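Local coordinates for protein endo-beta-mannanase (Opitutaceae bacterium TAV5, PDB 7BOB) that hydrolyses beta-1,4-linked mannosides as a homotrimeric exo-beta-1,4-mannosidase of glycoside hydrolase family 5, active in the hindgut of a wood-feeding termite, at residues 118-123 and 158-163; 126-131 and 175-180. One frame throughout, in Å; residues are numbered along the deposited sequence.

Contact 1 of 2, residues 118-123 and 158-163; sequences QNLFSD and DALPDC
D162 receives both hydrogen bonds that join 118-123 to 158-163. Its OD2 accepts from the backbone N of L120 at 2.9 Å, almost straight at 177°; the donor lies somewhat above the carboxylate plane. Its backbone O accepts from N119 ND2 at 3.0 Å. This second bond lies in the carbonyl plane, on a lone pair, and nearly in the amide plane of N119. The other end of that amide is also fixed. N119 OD1 takes backbone N-H groups from its own segment: F121 N at 2.8 Å, which closes an Asx turn, and S122 N at 3.0 Å, which extends it to an Asx motif. CG of N119 is anti to the backbone N (chi1 180°), and these bonds hold ND2 facing D162.

Apolar packing fills in beside these bonds. L120 CD2 meets L160 CD1 at 3.8 Å, the two side chains crossing obliquely. The F121 ring brings CE2 to 3.6 Å from C163 SG, a sulfur-aromatic contact of oblique geometry. The ring also stands nearly perpendicular to the D162 carboxylate. W174 of helix 168-183 packs edge-to-face on F121.

The contact joins two neighbouring loops at the C-terminal ends of the parallel strands 94-101 and 151-154. In the (beta/alpha)8 barrel of family 5 enzymes, this rim surrounds the active-site cleft.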
loop_
_atom_site.group_PDB
_atom_site.type_symbol
_atom_site.label_atom_id
_atom_site.label_comp_id
_atom_site.label_asym_id
_atom_site.label_seq_id
_atom_site.Cartn_x
_atom_site.Cartn_y
_atom_site.Cartn_z
ATOM N N GLN A 118 14.122 1.273 19.537
ATOM C CA GLN A 118 14.230 2.596 20.135
ATOM C C GLN A 118 14.342 3.626 19.024
ATOM O O GLN A 118 15.393 3.753 18.384
ATOM C CB GLN A 118 15.429 2.683 21.060
ATOM C CG GLN A 118 15.300 1.905 22.361
ATOM C CD GLN A 118 16.604 1.966 23.078
ATOM O OE1 GLN A 118 17.458 1.106 22.877
ATOM N NE2 GLN A 118 16.818 3.046 23.830
ATOM N N ASN A 119 13.256 4.358 18.822
ATOM C CA ASN A 119 13.162 5.386 17.808
ATOM C C ASN A 119 14.004 6.589 18.207
ATOM O O ASN A 119 13.807 7.149 19.289
ATOM C CB ASN A 119 11.702 5.791 17.639
ATOM C CG ASN A 119 11.519 6.881 16.588
ATOM O OD1 ASN A 119 11.770 8.056 16.850
ATOM N ND2 ASN A 119 11.077 6.488 15.393
ATOM N N LEU A 120 14.916 6.999 17.314
ATOM C CA LEU A 120 15.863 8.068 17.635
ATOM C C LEU A 120 15.160 9.308 18.178
ATOM O O LEU A 120 15.676 9.980 19.076
ATOM C CB LEU A 120 16.699 8.438 16.397
ATOM C CG LEU A 120 17.693 9.600 16.606
ATOM C CD1 LEU A 120 18.963 9.114 17.287
ATOM C CD2 LEU A 120 18.034 10.371 15.311
ATOM N N PHE A 121 13.969 9.615 17.665
ATOM C CA PHE A 121 13.322 10.882 17.973
ATOM C C PHE A 121 12.385 10.824 19.175
ATOM O O PHE A 121 12.202 11.839 19.858
ATOM C CB PHE A 121 12.521 11.370 16.756
ATOM C CG PHE A 121 13.349 11.557 15.510
ATOM C CD1 PHE A 121 14.430 12.434 15.500
ATOM C CD2 PHE A 121 13.036 10.863 14.344
ATOM C CE1 PHE A 121 15.189 12.622 14.344
ATOM C CE2 PHE A 121 13.780 11.049 13.181
ATOM C CZ PHE A 121 14.865 11.932 13.180
ATOM N N SER A 122 11.754 9.680 19.430
ATOM C CA SER A 122 10.674 9.603 20.404
ATOM C C SER A 122 11.013 8.803 21.645
ATOM O O SER A 122 10.382 9.015 22.686
ATOM C CB SER A 122 9.444 8.959 19.765
ATOM O OG SER A 122 9.837 7.704 19.254
ATOM N N ASP A 123 11.933 7.853 21.545
ATOM C CA ASP A 123 12.259 7.025 22.694
ATOM C C ASP A 123 12.789 7.890 23.840
ATOM O O ASP A 123 13.708 8.695 23.626
ATOM C CB ASP A 123 13.296 5.964 22.347
ATOM C CG ASP A 123 13.656 5.137 23.548
ATOM O OD1 ASP A 123 12.716 4.558 24.125
ATOM O OD2 ASP A 123 14.840 5.096 23.949
ATOM N N ASP A 158 16.351 13.396 8.035
ATOM C CA ASP A 158 15.047 13.190 7.437
ATOM C C ASP A 158 14.988 11.955 6.543
ATOM O O ASP A 158 13.903 11.611 6.073
ATOM C CB ASP A 158 14.679 14.427 6.634
ATOM C CG ASP A 158 15.656 14.679 5.512
ATOM O OD1 ASP A 158 16.828 14.919 5.777
ATOM O OD2 ASP A 158 15.273 14.603 4.347
ATOM N N ALA A 159 16.121 11.329 6.248
ATOM C CA ALA A 159 16.159 10.094 5.482
ATOM C C ALA A 159 15.991 8.861 6.357
ATOM O O ALA A 159 15.850 7.756 5.824
ATOM C CB ALA A 159 17.488 9.990 4.725
ATOM N N LEU A 160 16.032 9.036 7.677
ATOM C CA LEU A 160 16.027 7.924 8.606
ATOM C C LEU A 160 14.657 7.246 8.630
ATOM O O LEU A 160 13.623 7.928 8.638
ATOM C CB LEU A 160 16.370 8.413 10.008
ATOM C CG LEU A 160 17.834 8.770 10.259
ATOM C CD1 LEU A 160 17.963 9.553 11.557
ATOM C CD2 LEU A 160 18.708 7.514 10.258
ATOM N N PRO A 161 14.616 5.914 8.677
ATOM C CA PRO A 161 13.318 5.239 8.875
ATOM C C PRO A 161 12.593 5.758 10.098
ATOM O O PRO A 161 11.359 5.725 10.139
ATOM C CB PRO A 161 13.685 3.753 9.050
ATOM C CG PRO A 161 15.158 3.642 8.881
ATOM C CD PRO A 161 15.770 5.027 8.884
ATOM N N ASP A 162 13.339 6.257 11.093
ATOM C CA ASP A 162 12.738 6.752 12.331
ATOM C C ASP A 162 11.742 7.878 12.086
ATOM O O ASP A 162 10.836 8.078 12.906
ATOM C CB ASP A 162 13.829 7.236 13.301
ATOM C CG ASP A 162 14.931 6.215 13.502
ATOM O OD1 ASP A 162 15.604 5.885 12.502
ATOM O OD2 ASP A 162 15.124 5.754 14.662
ATOM N N CYS A 163 11.907 8.641 10.989
ATOM C CA CYS A 163 10.969 9.721 10.634
ATOM C C CYS A 163 9.547 9.231 10.351
ATOM O O CYS A 163 8.587 9.989 10.538
ATOM C CB CYS A 163 11.458 10.463 9.398
ATOM S SG CYS A 163 13.053 11.218 9.669
#

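Contact 2 of 2, residues 126-131 and 175-180; sequences MIERGA and CRRMTG
R177 NH2 is held by two bonds to one carboxylate. It donates to E128 OE1 at 3.1 Å (163°) and weakly to E128 OE2. R177 NH1 adds a bond to OE2 at 3.2 Å, so the salt bridge is end-on, with one nitrogen for each oxygen. Both oxygens use their syn lone pairs, and the carboxylate sits at the guanidinium edge with the two planes 33° apart.

The pair spans two neighbouring outer helices of the (beta/alpha)8 barrel, 124-141 and 168-183. The segments run nearly parallel, cross at -25° and have axes 9.6 Å apart. CB of E128 points away from the other helix, but the chain bends at chi2 and brings the carboxylate back. R177 starts toward its partner and bends at chi2 and chi3. One face of its guanidinium lies against I127 CG2, which is 3.6 Å from NH1. A131 CB approaches NH2 obliquely. An alanine at R177 would have no guanidinium to bind E128 or lie over I127 CG2, and the outer part of this helix pair would probably be held less firmly.

The inner part of the contact is buried and is carried by M178. Its chain is bent at chi2 and chi3, and its end lies along the backbone of the other helix. G130 has no side chain; a CB there would point toward M178, whose SD lies 3.5 Å from G130 C. The methyl also reaches A131 CB, and its nearest approach is CE to I127 O, at 3.5 Å.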
loop_
_atom_site.group_PDB
_atom_site.type_symbol
_atom_site.label_atom_id
_atom_site.label_comp_id
_atom_site.label_asym_id
_atom_site.label_seq_id
_atom_site.Cartn_x
_atom_site.Cartn_y
_atom_site.Cartn_z
ATOM N N MET A 126 16.613 7.553 24.394
ATOM C CA MET A 126 17.387 8.118 23.289
ATOM C C MET A 126 17.385 9.635 23.332
ATOM O O MET A 126 18.392 10.270 23.009
ATOM C CB MET A 126 16.834 7.632 21.954
ATOM C CG MET A 126 17.103 6.168 21.675
ATOM S SD MET A 126 18.806 5.709 21.997
ATOM C CE MET A 126 19.654 6.729 20.810
ATOM N N ILE A 127 16.255 10.238 23.697
ATOM C CA ILE A 127 16.222 11.688 23.819
ATOM C C ILE A 127 17.252 12.148 24.847
ATOM O O ILE A 127 18.104 13.000 24.561
ATOM C CB ILE A 127 14.801 12.168 24.154
ATOM C CG1 ILE A 127 13.892 11.982 22.932
ATOM C CG2 ILE A 127 14.802 13.631 24.521
ATOM C CD1 ILE A 127 12.429 12.360 23.162
ATOM N N GLU A 128 17.235 11.541 26.039
ATOM C CA GLU A 128 18.196 11.923 27.072
ATOM C C GLU A 128 19.626 11.636 26.633
ATOM O O GLU A 128 20.480 12.526 26.671
ATOM C CB GLU A 128 17.863 11.216 28.390
ATOM C CG GLU A 128 16.551 11.707 29.032
ATOM C CD GLU A 128 16.255 13.188 28.729
ATOM O OE1 GLU A 128 17.090 14.066 29.053
ATOM O OE2 GLU A 128 15.180 13.481 28.164
ATOM N N ARG A 129 19.910 10.400 26.201
ATOM C CA ARG A 129 21.258 10.075 25.736
ATOM C C ARG A 129 21.684 10.971 24.574
ATOM O O ARG A 129 22.857 11.347 24.471
ATOM C CB ARG A 129 21.345 8.605 25.330
ATOM C CG ARG A 129 21.268 7.629 26.490
ATOM C CD ARG A 129 22.624 7.438 27.167
ATOM N NE ARG A 129 22.852 8.403 28.249
ATOM C CZ ARG A 129 23.916 9.193 28.321
ATOM N NH1 ARG A 129 24.843 9.112 27.381
ATOM N NH2 ARG A 129 24.067 10.056 29.325
ATOM N N GLY A 130 20.748 11.331 23.692
ATOM C CA GLY A 130 21.099 12.205 22.586
ATOM C C GLY A 130 21.468 13.602 23.046
ATOM O O GLY A 130 22.465 14.171 22.593
ATOM N N ALA A 131 20.684 14.167 23.968
ATOM C CA ALA A 131 20.991 15.493 24.494
ATOM C C ALA A 131 22.364 15.514 25.160
ATOM O O ALA A 131 23.183 16.403 24.898
ATOM C CB ALA A 131 19.909 15.929 25.484
ATOM N N CYS A 175 14.264 18.086 17.840
ATOM C CA CYS A 175 15.095 19.134 17.263
ATOM C C CYS A 175 15.285 20.276 18.253
ATOM O O CYS A 175 16.397 20.779 18.424
ATOM C CB CYS A 175 14.456 19.628 15.958
ATOM S SG CYS A 175 15.342 20.938 15.096
ATOM N N ARG A 176 14.202 20.677 18.928
ATOM C CA ARG A 176 14.300 21.655 20.006
ATOM C C ARG A 176 15.264 21.184 21.083
ATOM O O ARG A 176 16.113 21.955 21.546
ATOM C CB ARG A 176 12.919 21.920 20.621
ATOM C CG ARG A 176 12.838 23.188 21.497
ATOM C CD ARG A 176 11.568 23.219 22.363
ATOM N NE ARG A 176 11.465 22.046 23.222
ATOM C CZ ARG A 176 12.018 21.956 24.434
ATOM N NH1 ARG A 176 12.705 22.981 24.935
ATOM N NH2 ARG A 176 11.892 20.843 25.146
ATOM N N ARG A 177 15.160 19.914 21.477
ATOM C CA ARG A 177 15.995 19.416 22.566
ATOM C C ARG A 177 17.460 19.336 22.158
ATOM O O ARG A 177 18.343 19.674 22.952
ATOM C CB ARG A 177 15.503 18.053 23.029
ATOM C CG ARG A 177 14.195 18.098 23.811
ATOM C CD ARG A 177 14.390 18.627 25.222
ATOM N NE ARG A 177 15.544 18.026 25.884
ATOM C CZ ARG A 177 15.497 16.938 26.650
ATOM N NH1 ARG A 177 14.352 16.316 26.871
ATOM N NH2 ARG A 177 16.604 16.477 27.211
ATOM N N MET A 178 17.745 18.884 20.936
ATOM C CA MET A 178 19.136 18.718 20.538
ATOM C C MET A 178 19.795 20.061 20.235
ATOM O O MET A 178 20.971 20.252 20.538
ATOM C CB MET A 178 19.249 17.795 19.329
ATOM C CG MET A 178 18.734 16.397 19.558
ATOM S SD MET A 178 19.377 15.668 21.082
ATOM C CE MET A 178 17.872 15.337 21.977
ATOM N N THR A 179 19.063 21.001 19.635
ATOM C CA THR A 179 19.613 22.343 19.494
ATOM C C THR A 179 19.782 23.000 20.860
ATOM O O THR A 179 20.790 23.663 21.114
ATOM C CB THR A 179 18.719 23.208 18.602
ATOM O OG1 THR A 179 17.392 23.256 19.155
ATOM C CG2 THR A 179 18.690 22.673 17.171
ATOM N N GLY A 180 18.801 22.833 21.747
ATOM C CA GLY A 180 18.904 23.429 23.066
ATOM C C GLY A 180 20.103 22.917 23.842
ATOM O O GLY A 180 20.753 23.676 24.569
#

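Overall arrangement
From the N terminus the chain passes 118-123, enters helix 124-141 and soon reaches 126-131. It then runs through strand 151-154 to 158-163, where contact 1 closes its loop. Helix 168-183 follows and brings in 175-180, which closes contact 2. The segments alternate, so the two loops cross. Contact 1 joins the loops that precede the two helices; contact 2 joins the helices themselves. The contacts also touch directly: I127 CD1 packs 3.4 Å from F121 O, and M126 CB lies near L120 O. Their centres are about 12 Å apart. Together they tie two successive beta-alpha units of the barrel, from the strand-end loops to the outer helix layer.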